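Local structure of transcriptional regulator (Vibrio vulnificus, 4IVN) at the interface of chains A and B. The protein represses transcription of the nan operon for sialic acid catabolism, binding operator DNA through a helix-turn-helix domain and the sugar phosphate ManNAc-6P through a SIS domain. Residues are numbered along the deposited sequence; one frame, centred on the assembly and turned at random. Chains: chain A/B, Transcriptional regulator.

Contact 1: the interface of chains A and B. Residues chain A 72, 76, 231-232; chain B 266, 269-270, 273.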
loop_
_atom_site.group_PDB
_atom_site.type_symbol
_atom_site.label_atom_id
_atom_site.label_comp_id
_atom_site.label_asym_id
_atom_site.label_seq_id
_atom_site.Cartn_x
_atom_site.Cartn_y
_atom_site.Cartn_z
ATOM N N MET A 72 15.121 -20.747 1.012
ATOM C CA MET A 72 15.980 -19.585 0.679
ATOM C C MET A 72 17.240 -20.038 -0.124
ATOM O O MET A 72 17.562 -19.453 -1.192
ATOM C CB MET A 72 16.445 -18.941 2.009
ATOM C CG MET A 72 17.385 -17.726 1.882
ATOM S SD MET A 72 16.469 -16.183 1.425
ATOM C CE MET A 72 16.949 -16.198 -0.299
ATOM N N VAL A 76 18.314 -19.033 -4.087
ATOM C CA VAL A 76 19.621 -18.460 -4.391
ATOM C C VAL A 76 20.342 -19.385 -5.369
ATOM O O VAL A 76 20.939 -18.885 -6.339
ATOM C CB VAL A 76 20.462 -18.254 -3.127
ATOM C CG1 VAL A 76 21.910 -17.836 -3.470
ATOM C CG2 VAL A 76 19.812 -17.187 -2.256
ATOM N N PRO A 231 11.470 -16.546 -1.645
ATOM C CA PRO A 231 12.469 -16.023 -0.761
ATOM C C PRO A 231 13.050 -14.714 -1.272
ATOM O O PRO A 231 13.529 -13.919 -0.461
ATOM C CB PRO A 231 13.557 -17.138 -0.768
ATOM C CG PRO A 231 12.719 -18.427 -0.949
ATOM C CD PRO A 231 11.824 -17.920 -2.094
ATOM N N LEU A 232 13.094 -14.529 -2.589
ATOM C CA LEU A 232 13.750 -13.368 -3.159
ATOM C C LEU A 232 12.720 -12.359 -3.744
ATOM O O LEU A 232 13.137 -11.327 -4.305
ATOM C CB LEU A 232 14.677 -13.792 -4.300
ATOM C CG LEU A 232 15.952 -14.525 -3.895
ATOM C CD1 LEU A 232 16.717 -15.035 -5.128
ATOM C CD2 LEU A 232 16.782 -13.540 -3.077
ATOM N N GLN B 266 18.966 -9.588 -1.959
ATOM C CA GLN B 266 19.310 -10.931 -1.458
ATOM C C GLN B 266 19.604 -10.993 0.040
ATOM O O GLN B 266 19.082 -11.847 0.746
ATOM C CB GLN B 266 20.498 -11.535 -2.219
ATOM C CG GLN B 266 20.683 -13.025 -1.856
ATOM C CD GLN B 266 21.759 -13.691 -2.718
ATOM O OE1 GLN B 266 21.762 -13.530 -3.915
ATOM N NE2 GLN B 266 22.682 -14.383 -2.097
ATOM N N ALA B 269 16.668 -10.364 2.337
ATOM C CA ALA B 269 15.814 -11.572 2.336
ATOM C C ALA B 269 16.372 -12.695 3.223
ATOM O O ALA B 269 15.612 -13.444 3.902
ATOM C CB ALA B 269 15.618 -12.058 0.917
ATOM N N GLU B 270 17.706 -12.818 3.262
ATOM C CA GLU B 270 18.358 -13.915 4.017
ATOM C C GLU B 270 18.264 -13.684 5.468
ATOM O O GLU B 270 18.044 -14.641 6.213
ATOM C CB GLU B 270 19.858 -14.110 3.617
ATOM C CG GLU B 270 19.987 -14.649 2.179
ATOM C CD GLU B 270 21.439 -14.736 1.668
ATOM O OE1 GLU B 270 22.281 -13.937 2.073
ATOM O OE2 GLU B 270 21.727 -15.565 0.833
ATOM N N ILE B 273 15.084 -14.882 7.380
ATOM C CA ILE B 273 14.807 -16.372 7.421
ATOM C C ILE B 273 14.638 -16.876 8.873
ATOM O O ILE B 273 13.691 -17.639 9.164
ATOM C CB ILE B 273 15.857 -17.239 6.710
ATOM C CG1 ILE B 273 15.823 -16.987 5.203
ATOM C CG2 ILE B 273 15.529 -18.741 6.873
ATOM C CD1 ILE B 273 14.449 -17.079 4.568
#
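This is an apolar patch between two copies of an RpiR-family repressor, in which the last helix of the N-terminal helix-turn-helix region of chain A packs on the C-terminal segment of chain B and, in this assembly, joins the DNA-binding part of one subunit to the tail of the other. The two-fold pair is probably the functional dimer, as is common in RpiR/SIS proteins. A:Met72 in helix 67-78 carries much of the patch. Its CG stands anti to the backbone N (chi1 179°), and the chain then bends at chi2 and chi3. CB and CG meet the CG1-CD1 branch of B:Ile273, with A:Met72 CB 3.7 Å from B:Ile273 CD1, and the two side chains cross obliquely. A:Met72 SD, the thioether sulphur, lies 3.9 Å from B:Glu270 CG. One turn further on, A:Val76 crosses B:Gln266 at about a right angle, its CG2 methyl 4.0 Å from the amide carbon CD and its CG1 3.8 Å from NE2. B:Gln266 is extended beyond CG, and its NE2 makes a weak hydrogen bond to the carboxylate OE2 of B:Glu270 (3.3 Å). A:Leu232 runs alongside B:Gln266 and points the same way, its CD2 4.0 Å from B:Gln266 CA.

Contact 2: the interface of chains A and B. Residues chain A 273, 276, 278; chain B 41, 66-69.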
loop_
_atom_site.group_PDB
_atom_site.type_symbol
_atom_site.label_atom_id
_atom_site.label_comp_id
_atom_site.label_asym_id
_atom_site.label_seq_id
_atom_site.Cartn_x
_atom_site.Cartn_y
_atom_site.Cartn_z
ATOM N N ILE A 273 -10.760 18.484 6.964
ATOM C CA ILE A 273 -10.718 19.769 6.194
ATOM C C ILE A 273 -9.900 20.830 6.931
ATOM O O ILE A 273 -9.022 21.512 6.294
ATOM C CB ILE A 273 -12.132 20.289 5.768
ATOM C CG1 ILE A 273 -12.769 19.299 4.811
ATOM C CG2 ILE A 273 -12.066 21.727 5.164
ATOM C CD1 ILE A 273 -12.074 19.152 3.419
ATOM N N MET A 276 -6.051 21.005 6.196
ATOM C CA MET A 276 -5.543 21.233 4.816
ATOM C C MET A 276 -4.938 22.612 4.784
ATOM O O MET A 276 -5.266 23.406 5.622
ATOM C CB MET A 276 -6.675 21.097 3.747
ATOM C CG MET A 276 -7.379 19.743 3.775
ATOM S SD MET A 276 -6.155 18.517 3.274
ATOM C CE MET A 276 -6.701 17.223 4.426
ATOM N N ASN A 278 -5.462 24.751 2.707
ATOM C CA ASN A 278 -5.984 25.415 1.535
ATOM C C ASN A 278 -5.090 25.533 0.291
ATOM O O ASN A 278 -4.171 26.385 0.159
ATOM C CB ASN A 278 -6.668 26.664 1.974
ATOM C CG ASN A 278 -7.927 26.294 2.676
ATOM O OD1 ASN A 278 -8.848 25.853 2.019
ATOM N ND2 ASN A 278 -7.908 26.286 4.001
ATOM O OXT ASN A 278 -5.329 24.656 -0.576
ATOM N N ILE B 41 -6.402 24.262 -4.981
ATOM C CA ILE B 41 -6.520 25.746 -5.086
ATOM C C ILE B 41 -5.607 26.244 -6.199
ATOM O O ILE B 41 -6.005 27.149 -6.917
ATOM C CB ILE B 41 -6.182 26.465 -3.784
ATOM C CG1 ILE B 41 -6.604 27.945 -3.837
ATOM C CG2 ILE B 41 -4.700 26.272 -3.368
ATOM C CD1 ILE B 41 -6.270 28.550 -2.490
ATOM N N GLY B 66 -12.331 28.910 3.532
ATOM C CA GLY B 66 -11.205 28.870 2.603
ATOM C C GLY B 66 -11.594 27.892 1.509
ATOM O O GLY B 66 -12.767 27.428 1.429
ATOM N N TYR B 67 -10.619 27.570 0.659
ATOM C CA TYR B 67 -10.888 26.754 -0.511
ATOM C C TYR B 67 -11.263 25.280 -0.189
ATOM O O TYR B 67 -12.216 24.788 -0.757
ATOM C CB TYR B 67 -9.725 26.771 -1.484
ATOM C CG TYR B 67 -9.985 25.862 -2.667
ATOM C CD1 TYR B 67 -10.999 26.159 -3.568
ATOM C CD2 TYR B 67 -9.279 24.657 -2.833
ATOM C CE1 TYR B 67 -11.272 25.301 -4.645
ATOM C CE2 TYR B 67 -9.566 23.793 -3.901
ATOM C CZ TYR B 67 -10.558 24.154 -4.835
ATOM O OH TYR B 67 -10.883 23.309 -5.887
ATOM N N SER B 68 -10.487 24.600 0.676
ATOM C CA SER B 68 -10.769 23.240 1.113
ATOM C C SER B 68 -12.189 23.065 1.665
ATOM O O SER B 68 -12.863 22.094 1.344
ATOM C CB SER B 68 -9.673 22.775 2.115
ATOM O OG SER B 68 -8.445 22.669 1.372
ATOM N N ASP B 69 -12.623 24.012 2.481
ATOM C CA ASP B 69 -13.956 23.992 3.090
ATOM C C ASP B 69 -15.040 24.107 2.002
ATOM O O ASP B 69 -15.964 23.264 1.923
ATOM C CB ASP B 69 -14.010 25.168 4.047
ATOM C CG ASP B 69 -15.282 25.206 4.868
ATOM O OD1 ASP B 69 -15.898 24.151 5.107
ATOM O OD2 ASP B 69 -15.656 26.305 5.273
HETATM O O HOH W 1 -5.649 22.665 -2.705
HETATM O O HOH W 2 -10.706 25.874 3.787
#
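The side-chain carbonyl OD1 of A:Asn278, the C-terminal residue, accepts a hydrogen bond from the backbone N of B:Ser68 (2.5 Å, 157° at H). The donor sits almost in line with the C=O bond (170° at OD1), in the first turn of helix 67-79, whose N-terminal dipole may suit a carbonyl. Water 2, 2.6 Å from A:Asn278 OD1, bridges it to the backbone N of B:Asp69 (3.0 Å); its contact to A:Asn278 ND2 is bent and doubtful. The chain-terminal carboxylate has a polar link to B:Ile41: water 1 is 2.9 Å from A:Asn278 OXT and is also bonded to B:Ile41 N at the start of helix 41-48. The methyl B:Ile41 CG2 packs directly on the carboxylate, 3.3 Å from A:Asn278 OXT. Beside the polar group, A:Ile273 puts its CG2 methyl, anti to the backbone N (chi1 -64°), 3.6 Å from B:Asp69 CA, while its CD1 faces the carbonyl O of B:Ser68. A:Met276 approaches with CB, 3.8 Å from B:Ser68 CB, and its chain bends away at chi2 and chi3. In the fold, the tail of chain A, following the 3-10 helix 273-275, comes to rest against the starts of two helices in the helix-turn-helix region of chain B.

Contact 3: the interface of chains A and B. Residues chain A 94-95, 97-98; chain B 105, 109, 114, 245.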
loop_
_atom_site.group_PDB
_atom_site.type_symbol
_atom_site.label_atom_id
_atom_site.label_comp_id
_atom_site.label_asym_id
_atom_site.label_seq_id
_atom_site.Cartn_x
_atom_site.Cartn_y
_atom_site.Cartn_z
ATOM N N CYS A 94 8.803 1.013 -16.868
ATOM C CA CYS A 94 7.478 1.408 -16.453
ATOM C C CYS A 94 6.417 0.470 -16.927
ATOM O O CYS A 94 5.495 0.154 -16.172
ATOM C CB CYS A 94 7.097 2.779 -16.993
ATOM S SG CYS A 94 7.986 4.123 -16.186
ATOM N N ASP A 95 6.493 0.098 -18.202
ATOM C CA ASP A 95 5.407 -0.625 -18.834
ATOM C C ASP A 95 5.370 -2.046 -18.320
ATOM O O ASP A 95 4.305 -2.626 -18.132
ATOM C CB ASP A 95 5.529 -0.583 -20.369
ATOM C CG ASP A 95 5.317 0.846 -20.944
ATOM O OD1 ASP A 95 6.217 1.323 -21.668
ATOM O OD2 ASP A 95 4.292 1.502 -20.629
ATOM N N SER A 97 6.491 -2.979 -15.267
ATOM C CA SER A 97 6.140 -3.025 -13.855
ATOM C C SER A 97 4.630 -2.877 -13.759
ATOM O O SER A 97 3.965 -3.596 -12.996
ATOM C CB SER A 97 6.840 -1.908 -13.066
ATOM O OG SER A 97 8.268 -1.991 -13.217
ATOM N N ALA A 98 4.070 -1.967 -14.577
ATOM C CA ALA A 98 2.593 -1.767 -14.658
ATOM C C ALA A 98 1.881 -3.014 -15.160
ATOM O O ALA A 98 0.834 -3.449 -14.579
ATOM C CB ALA A 98 2.258 -0.590 -15.565
ATOM N N LEU B 105 -3.645 2.054 -13.126
ATOM C CA LEU B 105 -2.292 1.614 -13.480
ATOM C C LEU B 105 -1.924 1.947 -14.917
ATOM O O LEU B 105 -0.843 2.442 -15.224
ATOM C CB LEU B 105 -2.201 0.121 -13.327
ATOM C CG LEU B 105 -2.133 -0.394 -11.882
ATOM C CD1 LEU B 105 -2.287 -1.931 -11.908
ATOM C CD2 LEU B 105 -0.888 0.060 -11.134
ATOM N N ALA B 109 0.988 4.601 -15.973
ATOM C CA ALA B 109 2.110 4.199 -16.843
ATOM C C ALA B 109 2.249 5.123 -18.077
ATOM O O ALA B 109 3.365 5.465 -18.436
ATOM C CB ALA B 109 1.996 2.753 -17.295
ATOM N N ARG B 114 9.607 10.080 -18.135
ATOM C CA ARG B 114 10.792 9.256 -18.047
ATOM C C ARG B 114 12.013 10.062 -17.703
ATOM O O ARG B 114 12.939 9.510 -17.123
ATOM C CB ARG B 114 11.082 8.513 -19.371
ATOM C CG ARG B 114 10.503 7.102 -19.462
ATOM C CD ARG B 114 8.984 7.155 -19.586
ATOM N NE ARG B 114 8.358 5.840 -19.833
ATOM C CZ ARG B 114 7.046 5.600 -19.719
ATOM N NH1 ARG B 114 6.212 6.584 -19.329
ATOM N NH2 ARG B 114 6.557 4.367 -19.950
ATOM N N LEU B 245 2.368 2.304 -7.852
ATOM C CA LEU B 245 3.107 2.041 -9.083
ATOM C C LEU B 245 4.325 2.998 -9.265
ATOM O O LEU B 245 5.396 2.515 -9.648
ATOM C CB LEU B 245 2.193 2.090 -10.345
ATOM C CG LEU B 245 2.971 1.915 -11.649
ATOM C CD1 LEU B 245 3.598 0.475 -11.800
ATOM C CD2 LEU B 245 2.045 2.219 -12.807
#
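A helix-to-helix interface with an alanine-alanine core, flanked by a leucine and an arginine, brings the start of helix 93-111 of chain A against the end of the same helix in chain B and, in this assembly, joins the two subunits. A:Ala98 is central to the apolar part: its CB methyl meets the CB of B:Ala109 at 3.8 Å, a tip-to-tip contact that lets the backbones come near. B:Leu245, from helix 237-257, adds both of its methyls. With CG anti to the backbone N (chi1 176°), B:Leu245 CD1 lies 3.8 Å from A:Ala98 CA and B:Leu245 CD2 3.9 Å from A:Ala98 CB. Towards the helix start, the guanidinium of B:Arg114 lies with one face under the sulphur of A:Cys94, SG standing 3.9 Å above the plane over its centre. The carboxylate of A:Asp95 comes to the guanidinium edge, its plane turned 42° from it, and forms a long salt bridge from OD1 to B:Arg114 NH2 (3.5 Å). Within chain B, B:Arg114 NH1 donates to the carbonyl O of B:Ala109 (3.2 Å), nearly in the guanidinium plane, which helps fix the group's rotation. The site thus holds helix 93-111 against its counterpart and ties it to helices 114-126 and 237-257 of the partner subunit.

Contacts 1 and 2 lie about 47 Å apart, C-alpha centre to C-alpha centre, towards opposite ends of the assembly; contact 3 lies between them, about 26 Å from contact 1 and 32 Å from contact 2. Contacts 1 and 2 are related in kind: each sets the C-terminal segment of one subunit, including Ile273, against the helix beginning at residue 67 in the other, with the chains exchanged. Contact 3 uses helix 93-111 from both subunits. Together they suggest that this assembly joins centrally through helices and that each tail reaches across to the partner's helix-turn-helix region, plausibly influencing how the DNA-binding parts are placed.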